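PDB 3II7: kelch-like protein 7 from Homo sapiens, which acts as a homodimeric, substrate-specific adapter of a Cullin-3 E3 ubiquitin ligase that marks proteins for degradation, this chain being its kelch-repeat domain. Local coordinates for residues M187-K192 with G208-G213; L215-Y220 with W228-P233. All blocks are in the same frame, centred on the assembly; numbering follows the deposited sequence.

Contact 1: M187-K192 with G208-G213. With EDO (1,2-ethanediol), chain L.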
loop_
_atom_site.group_PDB
_atom_site.type_symbol
_atom_site.label_atom_id
_atom_site.label_comp_id
_atom_site.label_asym_id
_atom_site.label_seq_id
_atom_site.Cartn_x
_atom_site.Cartn_y
_atom_site.Cartn_z
ATOM N N MET A 187 16.064 1.279 6.122
ATOM C CA MET A 187 15.966 2.400 5.177
ATOM C C MET A 187 16.874 3.532 5.643
ATOM O O MET A 187 17.218 3.627 6.854
ATOM C CB MET A 187 14.516 2.916 5.062
ATOM C CG MET A 187 13.587 1.967 4.374
ATOM S SD MET A 187 11.953 2.667 4.165
ATOM C CE MET A 187 11.425 2.896 5.889
ATOM N N ILE A 188 17.275 4.372 4.693
ATOM C CA ILE A 188 18.033 5.586 5.017
ATOM C C ILE A 188 17.166 6.557 5.835
ATOM O O ILE A 188 17.634 7.166 6.806
ATOM C CB ILE A 188 18.545 6.250 3.749
ATOM C CG1 ILE A 188 19.526 5.280 3.066
ATOM C CG2 ILE A 188 19.170 7.613 4.057
ATOM C CD1 ILE A 188 19.865 5.673 1.625
ATOM N N GLU A 189 15.881 6.662 5.446
ATOM C CA GLU A 189 14.926 7.540 6.097
ATOM C C GLU A 189 13.933 6.712 6.896
ATOM O O GLU A 189 13.452 5.687 6.404
ATOM C CB GLU A 189 14.152 8.324 5.046
ATOM C CG GLU A 189 14.928 9.390 4.360
ATOM C CD GLU A 189 15.096 10.696 5.178
ATOM O OE1 GLU A 189 14.572 10.799 6.290
ATOM O OE2 GLU A 189 15.754 11.608 4.667
ATOM N N ALA A 190 13.579 7.168 8.108
ATOM C CA ALA A 190 12.392 6.633 8.765
ATOM C C ALA A 190 11.181 7.124 7.947
ATOM O O ALA A 190 11.170 8.269 7.501
ATOM C CB ALA A 190 12.309 7.111 10.209
ATOM N N ARG A 191 10.186 6.264 7.724
ATOM C CA ARG A 191 9.014 6.612 6.885
ATOM C C ARG A 191 7.802 5.877 7.364
ATOM O O ARG A 191 7.891 4.687 7.689
ATOM C CB ARG A 191 9.182 6.196 5.395
ATOM C CG ARG A 191 10.421 6.646 4.713
ATOM C CD ARG A 191 10.495 6.096 3.306
ATOM N NE ARG A 191 11.787 6.458 2.735
ATOM C CZ ARG A 191 12.034 7.572 2.052
ATOM N NH1 ARG A 191 11.082 8.451 1.770
ATOM N NH2 ARG A 191 13.254 7.811 1.633
ATOM N N LYS A 192 6.676 6.581 7.372
ATOM C CA LYS A 192 5.351 5.968 7.403
ATOM C C LYS A 192 4.513 6.651 6.330
ATOM O O LYS A 192 4.807 7.739 5.886
ATOM C CB LYS A 192 4.673 6.095 8.755
ATOM C CG LYS A 192 4.276 7.536 9.186
ATOM C CD LYS A 192 3.571 7.507 10.528
ATOM C CE LYS A 192 3.095 8.863 10.961
ATOM N NZ LYS A 192 2.106 8.781 12.108
ATOM N N GLY A 208 6.305 9.783 1.984
ATOM C CA GLY A 208 5.717 9.543 3.288
ATOM C C GLY A 208 6.083 10.666 4.247
ATOM O O GLY A 208 6.233 11.816 3.844
ATOM N N GLN A 209 6.189 10.315 5.515
ATOM C CA GLN A 209 6.484 11.273 6.589
ATOM C C GLN A 209 7.177 10.595 7.751
ATOM O O GLN A 209 7.145 9.389 7.900
ATOM C CB GLN A 209 5.201 11.932 7.101
ATOM C CG GLN A 209 4.242 10.988 7.728
ATOM C CD GLN A 209 3.002 11.643 8.245
ATOM O OE1 GLN A 209 3.051 12.711 8.905
ATOM N NE2 GLN A 209 1.854 11.045 7.926
ATOM N N ASN A 210 7.810 11.399 8.581
ATOM C CA ASN A 210 8.319 10.877 9.851
ATOM C C ASN A 210 8.113 11.867 10.957
ATOM O O ASN A 210 7.305 12.778 10.826
ATOM C CB ASN A 210 9.757 10.398 9.707
ATOM C CG ASN A 210 10.695 11.456 9.263
ATOM O OD1 ASN A 210 10.558 12.638 9.607
ATOM N ND2 ASN A 210 11.697 11.048 8.481
ATOM N N GLY A 211 8.797 11.674 12.087
ATOM C CA GLY A 211 8.590 12.521 13.234
ATOM C C GLY A 211 8.958 13.971 13.010
ATOM O O GLY A 211 8.514 14.850 13.742
ATOM N N LEU A 212 9.768 14.230 11.992
ATOM C CA LEU A 212 10.244 15.562 11.718
ATOM C C LEU A 212 9.515 16.242 10.537
ATOM O O LEU A 212 9.795 17.369 10.204
ATOM C CB LEU A 212 11.767 15.516 11.532
ATOM C CG LEU A 212 12.497 15.435 12.924
ATOM C CD1 LEU A 212 11.763 14.604 13.946
ATOM C CD2 LEU A 212 13.918 14.939 12.840
ATOM N N GLY A 213 8.541 15.558 9.955
ATOM C CA GLY A 213 7.743 16.146 8.899
ATOM C C GLY A 213 7.591 15.255 7.683
ATOM O O GLY A 213 7.909 14.063 7.718
HETATM C C1 EDO L . 11.316 9.354 14.644
HETATM O O1 EDO L . 9.877 9.433 14.732
HETATM C C2 EDO L . 11.800 9.337 13.196
HETATM O O2 EDO L . 11.422 10.533 12.499
HETATM O O HOH W 1 14.107 12.320 8.105
#

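Contact 2: L215-Y220 with W228-P233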
loop_
_atom_site.group_PDB
_atom_site.type_symbol
_atom_site.label_atom_id
_atom_site.label_comp_id
_atom_site.label_asym_id
_atom_site.label_seq_id
_atom_site.Cartn_x
_atom_site.Cartn_y
_atom_site.Cartn_z
ATOM N N LEU A 215 8.146 14.082 3.550
ATOM C CA LEU A 215 9.331 13.674 2.799
ATOM C C LEU A 215 9.072 13.766 1.300
ATOM O O LEU A 215 8.111 13.172 0.810
ATOM C CB LEU A 215 9.708 12.248 3.141
ATOM C CG LEU A 215 10.106 11.946 4.569
ATOM C CD1 LEU A 215 10.164 10.443 4.833
ATOM C CD2 LEU A 215 11.478 12.584 4.867
ATOM N N ASP A 216 9.963 14.464 0.577
ATOM C CA ASP A 216 9.954 14.415 -0.872
ATOM C C ASP A 216 10.875 13.346 -1.390
ATOM O O ASP A 216 10.810 13.024 -2.565
ATOM C CB ASP A 216 10.270 15.785 -1.517
ATOM C CG ASP A 216 11.673 16.297 -1.202
ATOM O OD1 ASP A 216 12.318 15.833 -0.249
ATOM O OD2 ASP A 216 12.128 17.188 -1.923
ATOM N N ASN A 217 11.703 12.771 -0.523
ATOM C CA ASN A 217 12.760 11.914 -1.021
ATOM C C ASN A 217 12.330 10.462 -1.225
ATOM O O ASN A 217 11.231 10.001 -0.793
ATOM C CB ASN A 217 14.074 12.090 -0.236
ATOM C CG ASN A 217 14.000 11.635 1.209
ATOM O OD1 ASN A 217 13.273 10.730 1.567
ATOM N ND2 ASN A 217 14.835 12.263 2.046
ATOM N N VAL A 218 13.180 9.752 -1.930
ATOM C CA VAL A 218 12.870 8.463 -2.496
ATOM C C VAL A 218 14.101 7.601 -2.417
ATOM O O VAL A 218 15.201 8.048 -2.719
ATOM C CB VAL A 218 12.413 8.595 -3.981
ATOM C CG1 VAL A 218 12.095 7.194 -4.615
ATOM C CG2 VAL A 218 11.193 9.547 -4.091
ATOM N N GLU A 219 13.929 6.364 -2.015
ATOM C CA GLU A 219 15.050 5.444 -1.945
ATOM C C GLU A 219 14.615 4.080 -2.408
ATOM O O GLU A 219 13.415 3.779 -2.448
ATOM C CB GLU A 219 15.621 5.379 -0.521
ATOM C CG GLU A 219 14.627 4.914 0.577
ATOM C CD GLU A 219 15.253 4.962 1.944
ATOM O OE1 GLU A 219 16.187 4.164 2.191
ATOM O OE2 GLU A 219 14.856 5.823 2.779
ATOM N N TYR A 220 15.570 3.224 -2.742
ATOM C CA TYR A 220 15.219 1.843 -3.082
ATOM C C TYR A 220 16.085 0.841 -2.348
ATOM O O TYR A 220 17.227 1.131 -1.963
ATOM C CB TYR A 220 15.286 1.562 -4.583
ATOM C CG TYR A 220 16.668 1.518 -5.155
ATOM C CD1 TYR A 220 17.394 0.348 -5.171
ATOM C CD2 TYR A 220 17.237 2.640 -5.696
ATOM C CE1 TYR A 220 18.667 0.306 -5.698
ATOM C CE2 TYR A 220 18.515 2.611 -6.219
ATOM C CZ TYR A 220 19.212 1.444 -6.229
ATOM O OH TYR A 220 20.474 1.417 -6.773
ATOM N N TRP A 228 20.075 -0.020 0.972
ATOM C CA TRP A 228 19.186 1.009 0.475
ATOM C C TRP A 228 20.004 2.160 -0.083
ATOM O O TRP A 228 21.060 2.544 0.476
ATOM C CB TRP A 228 18.287 1.546 1.598
ATOM C CG TRP A 228 17.216 0.587 2.120
ATOM C CD1 TRP A 228 17.371 -0.356 3.095
ATOM C CD2 TRP A 228 15.847 0.542 1.744
ATOM N NE1 TRP A 228 16.192 -0.980 3.324
ATOM C CE2 TRP A 228 15.243 -0.461 2.488
ATOM C CE3 TRP A 228 15.067 1.245 0.805
ATOM C CZ2 TRP A 228 13.892 -0.768 2.360
ATOM C CZ3 TRP A 228 13.734 0.932 0.685
ATOM C CH2 TRP A 228 13.162 -0.051 1.431
ATOM N N LYS A 229 19.490 2.757 -1.171
ATOM C CA LYS A 229 20.157 3.827 -1.887
ATOM C C LYS A 229 19.140 4.900 -2.257
ATOM O O LYS A 229 18.042 4.571 -2.757
ATOM C CB LYS A 229 20.797 3.255 -3.165
ATOM C CG LYS A 229 21.976 2.320 -2.908
ATOM C CD LYS A 229 22.786 2.063 -4.198
ATOM C CE LYS A 229 23.413 0.674 -4.199
ATOM N NZ LYS A 229 22.378 -0.407 -4.383
ATOM N N MET A 230 19.502 6.169 -2.020
ATOM C CA MET A 230 18.682 7.316 -2.464
ATOM C C MET A 230 18.704 7.470 -3.986
ATOM O O MET A 230 19.724 7.267 -4.641
ATOM C CB MET A 230 19.188 8.641 -1.879
ATOM C CG MET A 230 19.276 8.746 -0.371
ATOM S SD MET A 230 17.729 8.431 0.490
ATOM C CE MET A 230 16.562 9.416 -0.293
ATOM N N VAL A 231 17.557 7.852 -4.533
ATOM C CA VAL A 231 17.442 8.263 -5.921
ATOM C C VAL A 231 16.905 9.691 -5.957
ATOM O O VAL A 231 16.941 10.394 -4.938
ATOM C CB VAL A 231 16.601 7.248 -6.759
ATOM C CG1 VAL A 231 17.313 5.903 -6.802
ATOM C CG2 VAL A 231 15.202 7.114 -6.220
ATOM N N SER A 232 16.483 10.162 -7.131
ATOM C CA SER A 232 16.021 11.540 -7.259
ATOM C C SER A 232 14.730 11.735 -6.490
ATOM O O SER A 232 13.865 10.840 -6.469
ATOM C CB SER A 232 15.776 11.910 -8.731
ATOM O OG SER A 232 17.012 12.071 -9.437
ATOM N N PRO A 233 14.565 12.927 -5.884
ATOM C CA PRO A 233 13.354 13.183 -5.120
ATOM C C PRO A 233 12.178 13.569 -5.963
ATOM O O PRO A 233 12.346 14.053 -7.111
ATOM C CB PRO A 233 13.753 14.352 -4.219
ATOM C CG PRO A 233 14.791 15.096 -5.021
ATOM C CD PRO A 233 15.538 14.033 -5.763
HETATM O O HOH W 2 15.328 11.396 -3.074
#

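Contact 1: M187-K192 with G208-G213
Lys192 and Gln209 pair as a single antiparallel, hydrogen-bonded bridge, Lys192 N donating a hydrogen bond to Gln209 O at 2.9 Å and Gln209 N returning one to Lys192 O. It joins an inter-blade loop of a kelch beta-propeller to a small strand and turn: residues 187-192 lead from strand 180-184 of one blade to strand 195-199 of the next, and residues 208-213, with a type I turn from Asn210 to Gly213, follow that blade's second strand. The touching parts run 105° apart. Gly208, second glycine of the kelch Gly-Gly pair, brings CA to 3.3 Å from Lys192 O; a beta carbon would collide with that oxygen, and at these backbone angles also with the carbonyl of Gly207. Lys192 and Gln209 meet at their CG atoms, 3.7 Å apart, while the glutamine NE2 bonds Asn193 OD1. Asn210 suits its place because its amide works at both ends. CG lies between the backbone N and the carbonyl carbon (chi1 59°), near Ala190 O; ND2 donates to that oxygen at 3.0 Å, and OD1 accepts from Leu212 N in an Asx turn, fixing the amide's rotation. A 1,2-ethanediol, probably from the crystallisation liquor, accepts from Gly211 N on its O2 at 2.9 Å.

Contact 2: L215-Y220 with W228-P233
Tyr220 and Lys229 pair across an antiparallel beta hairpin, the third and fourth strands of a propeller blade, which lies in the fifth kelch repeat. Tyr220 N donates to Lys229 O at 2.8 Å and Lys229 N to Tyr220 O; two residues along, Val231 N reaches Val218 O at 3.0 Å. Beyond this, a water joins Val218 N to Val231 O. Lys229 CB makes a CH-pi contact over a face of the Tyr220 ring, 4.2 Å from its centroid, while Val231 CG1 meets the ring edge in plane, 3.4 Å from Tyr220 CD2. The ring also makes a cation-pi contact with Lys202. An alanine here would probably open a gap beside Val231 CG1 and leave Lys229 CB and Lys202 without the ring. The branched Val231 also turns CG2 onto Val218 CG1, a tight 3.5 Å. On the Glu219 and Met230 side, bends at chi2 and chi3 fold the flexible methionine back, bringing its CE to 3.7 Å from Asn217 CB. Glu219's carboxylate stands at 87° to the Trp228 ring plane; OE1 accepts from Ile188 N, and the indole NE1 bonds Cys185 O. Trp228, touching Tyr221, completes the Tyr-Trp signature of a kelch repeat in the outer hairpin of a propeller blade.

In the fold
The two contacts serve the same blade, and both are partly buried. Contact 2, with 669 Å² of buried surface against 301 Å² in contact 1, pairs two strands within the blade and packs apolar, aromatic and charged side chains, with both buried and exposed residues taking part. Contact 1 ties the incoming inter-blade segment to the small strand and turn of that blade, mostly through polar and backbone groups. They meet at Glu219, whose OE2 forms a salt bridge with Arg191 NH2; they also meet where Met187 CG packs on Trp228 CZ2. The buried charge of Arg191 is thus likely to be balanced by Glu219, joining segment 187-192 to strand 218-222.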